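Side-chain contact in NTF2 domain-containing protein (Chaetomium thermophilum, PDB 4X2H), which is of uncharacterised function but has an NTF2-like fold, binds a second protein and may act in nuclear transport: residues E13-Q18 / Y173-H178. Sequence-based numbering, arbitrary orientation.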
loop_
_atom_site.group_PDB
_atom_site.type_symbol
_atom_site.label_atom_id
_atom_site.label_comp_id
_atom_site.label_asym_id
_atom_site.label_seq_id
_atom_site.Cartn_x
_atom_site.Cartn_y
_atom_site.Cartn_z
ATOM N N GLU B 13 -14.240 -3.463 -1.130
ATOM C CA GLU B 13 -15.602 -3.390 -1.636
ATOM C C GLU B 13 -16.441 -2.509 -0.718
ATOM O O GLU B 13 -17.222 -1.689 -1.185
ATOM C CB GLU B 13 -16.210 -4.790 -1.754
ATOM C CG GLU B 13 -17.522 -4.839 -2.524
ATOM C CD GLU B 13 -18.031 -6.257 -2.724
ATOM O OE1 GLU B 13 -17.203 -7.192 -2.742
ATOM O OE2 GLU B 13 -19.260 -6.437 -2.863
ATOM N N TRP B 14 -16.255 -2.661 0.588
ATOM C CA TRP B 14 -17.020 -1.883 1.556
ATOM C C TRP B 14 -16.655 -0.402 1.515
ATOM O O TRP B 14 -17.523 0.457 1.398
ATOM C CB TRP B 14 -16.805 -2.411 2.979
ATOM C CG TRP B 14 -17.422 -1.505 4.005
ATOM C CD1 TRP B 14 -18.738 -1.443 4.351
ATOM C CD2 TRP B 14 -16.752 -0.519 4.801
ATOM N NE1 TRP B 14 -18.931 -0.478 5.308
ATOM C CE2 TRP B 14 -17.727 0.103 5.603
ATOM C CE3 TRP B 14 -15.423 -0.095 4.905
ATOM C CZ2 TRP B 14 -17.419 1.120 6.499
ATOM C CZ3 TRP B 14 -15.116 0.918 5.800
ATOM C CH2 TRP B 14 -16.111 1.515 6.583
ATOM N N TYR B 15 -15.361 -0.122 1.620
ATOM C CA TYR B 15 -14.856 1.237 1.775
ATOM C C TYR B 15 -15.264 2.157 0.617
ATOM O O TYR B 15 -15.824 3.235 0.824
ATOM C CB TYR B 15 -13.329 1.194 1.911
ATOM C CG TYR B 15 -12.686 2.545 2.093
ATOM C CD1 TYR B 15 -12.506 3.090 3.358
ATOM C CD2 TYR B 15 -12.253 3.279 0.998
ATOM C CE1 TYR B 15 -11.920 4.333 3.522
ATOM C CE2 TYR B 15 -11.664 4.513 1.154
ATOM C CZ TYR B 15 -11.503 5.040 2.416
ATOM O OH TYR B 15 -10.914 6.275 2.565
ATOM N N TYR B 16 -15.002 1.731 -0.607
ATOM C CA TYR B 16 -15.296 2.583 -1.751
ATOM C C TYR B 16 -16.788 2.593 -2.087
ATOM O O TYR B 16 -17.274 3.526 -2.718
ATOM C CB TYR B 16 -14.434 2.149 -2.938
ATOM C CG TYR B 16 -12.964 2.381 -2.645
ATOM C CD1 TYR B 16 -12.402 3.646 -2.764
ATOM C CD2 TYR B 16 -12.152 1.348 -2.199
ATOM C CE1 TYR B 16 -11.066 3.866 -2.472
ATOM C CE2 TYR B 16 -10.824 1.558 -1.901
ATOM C CZ TYR B 16 -10.283 2.815 -2.038
ATOM O OH TYR B 16 -8.954 3.014 -1.734
ATOM N N ARG B 17 -17.530 1.587 -1.630
ATOM C CA ARG B 17 -18.983 1.615 -1.778
ATOM C C ARG B 17 -19.575 2.712 -0.888
ATOM O O ARG B 17 -20.495 3.417 -1.297
ATOM C CB ARG B 17 -19.605 0.257 -1.434
ATOM C CG ARG B 17 -21.091 0.148 -1.764
ATOM C CD ARG B 17 -21.762 -0.996 -1.012
ATOM N NE ARG B 17 -20.887 -2.163 -0.884
ATOM C CZ ARG B 17 -20.677 -2.843 0.243
ATOM N NH1 ARG B 17 -21.276 -2.497 1.377
ATOM N NH2 ARG B 17 -19.857 -3.885 0.238
ATOM N N GLN B 18 -19.050 2.856 0.328
ATOM C CA GLN B 18 -19.531 3.901 1.234
ATOM C C GLN B 18 -19.313 5.278 0.609
ATOM O O GLN B 18 -20.222 6.106 0.569
ATOM C CB GLN B 18 -18.826 3.840 2.596
ATOM C CG GLN B 18 -18.950 2.520 3.356
ATOM C CD GLN B 18 -20.315 1.869 3.217
ATOM O OE1 GLN B 18 -20.470 0.849 2.539
ATOM N NE2 GLN B 18 -21.313 2.454 3.860
ATOM N N TYR B 173 -11.609 -6.166 9.898
ATOM C CA TYR B 173 -10.314 -5.504 10.033
ATOM C C TYR B 173 -10.478 -3.997 9.907
ATOM O O TYR B 173 -11.259 -3.515 9.076
ATOM C CB TYR B 173 -9.330 -6.048 8.991
ATOM C CG TYR B 173 -9.071 -7.518 9.203
ATOM C CD1 TYR B 173 -9.914 -8.477 8.655
ATOM C CD2 TYR B 173 -8.017 -7.948 9.998
ATOM C CE1 TYR B 173 -9.698 -9.827 8.873
ATOM C CE2 TYR B 173 -7.789 -9.294 10.222
ATOM C CZ TYR B 173 -8.636 -10.228 9.662
ATOM O OH TYR B 173 -8.416 -11.567 9.890
ATOM N N LEU B 174 -9.745 -3.263 10.739
ATOM C CA LEU B 174 -9.903 -1.817 10.852
ATOM C C LEU B 174 -8.670 -1.068 10.365
ATOM O O LEU B 174 -7.575 -1.611 10.351
ATOM C CB LEU B 174 -10.191 -1.437 12.303
ATOM C CG LEU B 174 -11.448 -2.071 12.894
ATOM C CD1 LEU B 174 -11.465 -1.906 14.404
ATOM C CD2 LEU B 174 -12.694 -1.471 12.269
ATOM N N ILE B 175 -8.856 0.189 9.981
ATOM C CA ILE B 175 -7.762 1.006 9.479
ATOM C C ILE B 175 -6.986 1.652 10.618
ATOM O O ILE B 175 -7.531 2.458 11.381
ATOM C CB ILE B 175 -8.259 2.119 8.551
ATOM C CG1 ILE B 175 -9.108 1.544 7.417
ATOM C CG2 ILE B 175 -7.082 2.906 7.986
ATOM C CD1 ILE B 175 -9.970 2.577 6.751
ATOM N N ALA B 176 -5.710 1.307 10.707
ATOM C CA ALA B 176 -4.797 1.900 11.684
ATOM C C ALA B 176 -4.005 3.045 11.066
ATOM O O ALA B 176 -3.659 4.010 11.748
ATOM C CB ALA B 176 -3.855 0.850 12.224
ATOM N N SER B 177 -3.701 2.910 9.779
ATOM C CA SER B 177 -3.031 3.959 9.007
ATOM C C SER B 177 -3.651 4.040 7.626
ATOM O O SER B 177 -4.114 3.033 7.086
ATOM C CB SER B 177 -1.526 3.698 8.875
ATOM O OG SER B 177 -0.859 3.803 10.117
ATOM N N HIS B 178 -3.635 5.239 7.056
ATOM C CA HIS B 178 -4.233 5.489 5.760
ATOM C C HIS B 178 -3.521 6.656 5.106
ATOM O O HIS B 178 -3.415 7.722 5.705
ATOM C CB HIS B 178 -5.726 5.788 5.909
ATOM C CG HIS B 178 -6.404 6.187 4.635
ATOM N ND1 HIS B 178 -7.581 6.899 4.618
ATOM C CD2 HIS B 178 -6.078 5.968 3.340
ATOM C CE1 HIS B 178 -7.953 7.105 3.366
ATOM N NE2 HIS B 178 -7.056 6.552 2.571
#
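The packing of an N-terminal helix into the concave side of a curved sheet, a hallmark of the NTF2 fold, is seen here where Tyr15 of helix 3-20 meets Ile175 and His178 of strand 173-182. The backbones stay well apart, with the CA atoms of Tyr15 and Ile175 separated by 10.5 Å, and are bridged from both sides, by the phenol and the CD1 branch of Ile175. With CG anti to the backbone N (chi1 -179°), the phenol leans toward the C-terminal end of the helix, which carries OH to the imidazole of His178. Its CE1 lies 4.2 Å from CD1 of Ile175, the end of a branch that crosses the phenol at about a right angle. Farther out, Tyr15 OH comes within 3.2 Å of His178 CE1. The two rings form an offset edge-to-face pair: the edge of Tyr15 is turned toward the face of His178, the planes stand at 85° and the centroids lie 6.0 Å apart. Between the two strand residues, Ala176 and Ser177 form a classic beta bulge opposite Ile154; the chain turns a corner there, which lets Ile175 and His178, three residues apart, both point toward the helix. Phe153 of the adjacent strand joins the cluster, stacking on His178 and meeting Tyr15 edge-to-face. The polar ends are served from elsewhere: Tyr15 OH is hydrogen-bonded to the indole nitrogen of Trp59, and His178 to Asp151 through NE2 and to Tyr29 through ND1. Bonds at both ring nitrogens should fix its rotation, and the carboxylate probably polarises it. Helix and strand thus meet through a methyl, ring carbons and the phenol oxygen, while the polar atoms of Tyr15 and His178 find hydrogen-bond partners in neighbouring parts of the fold.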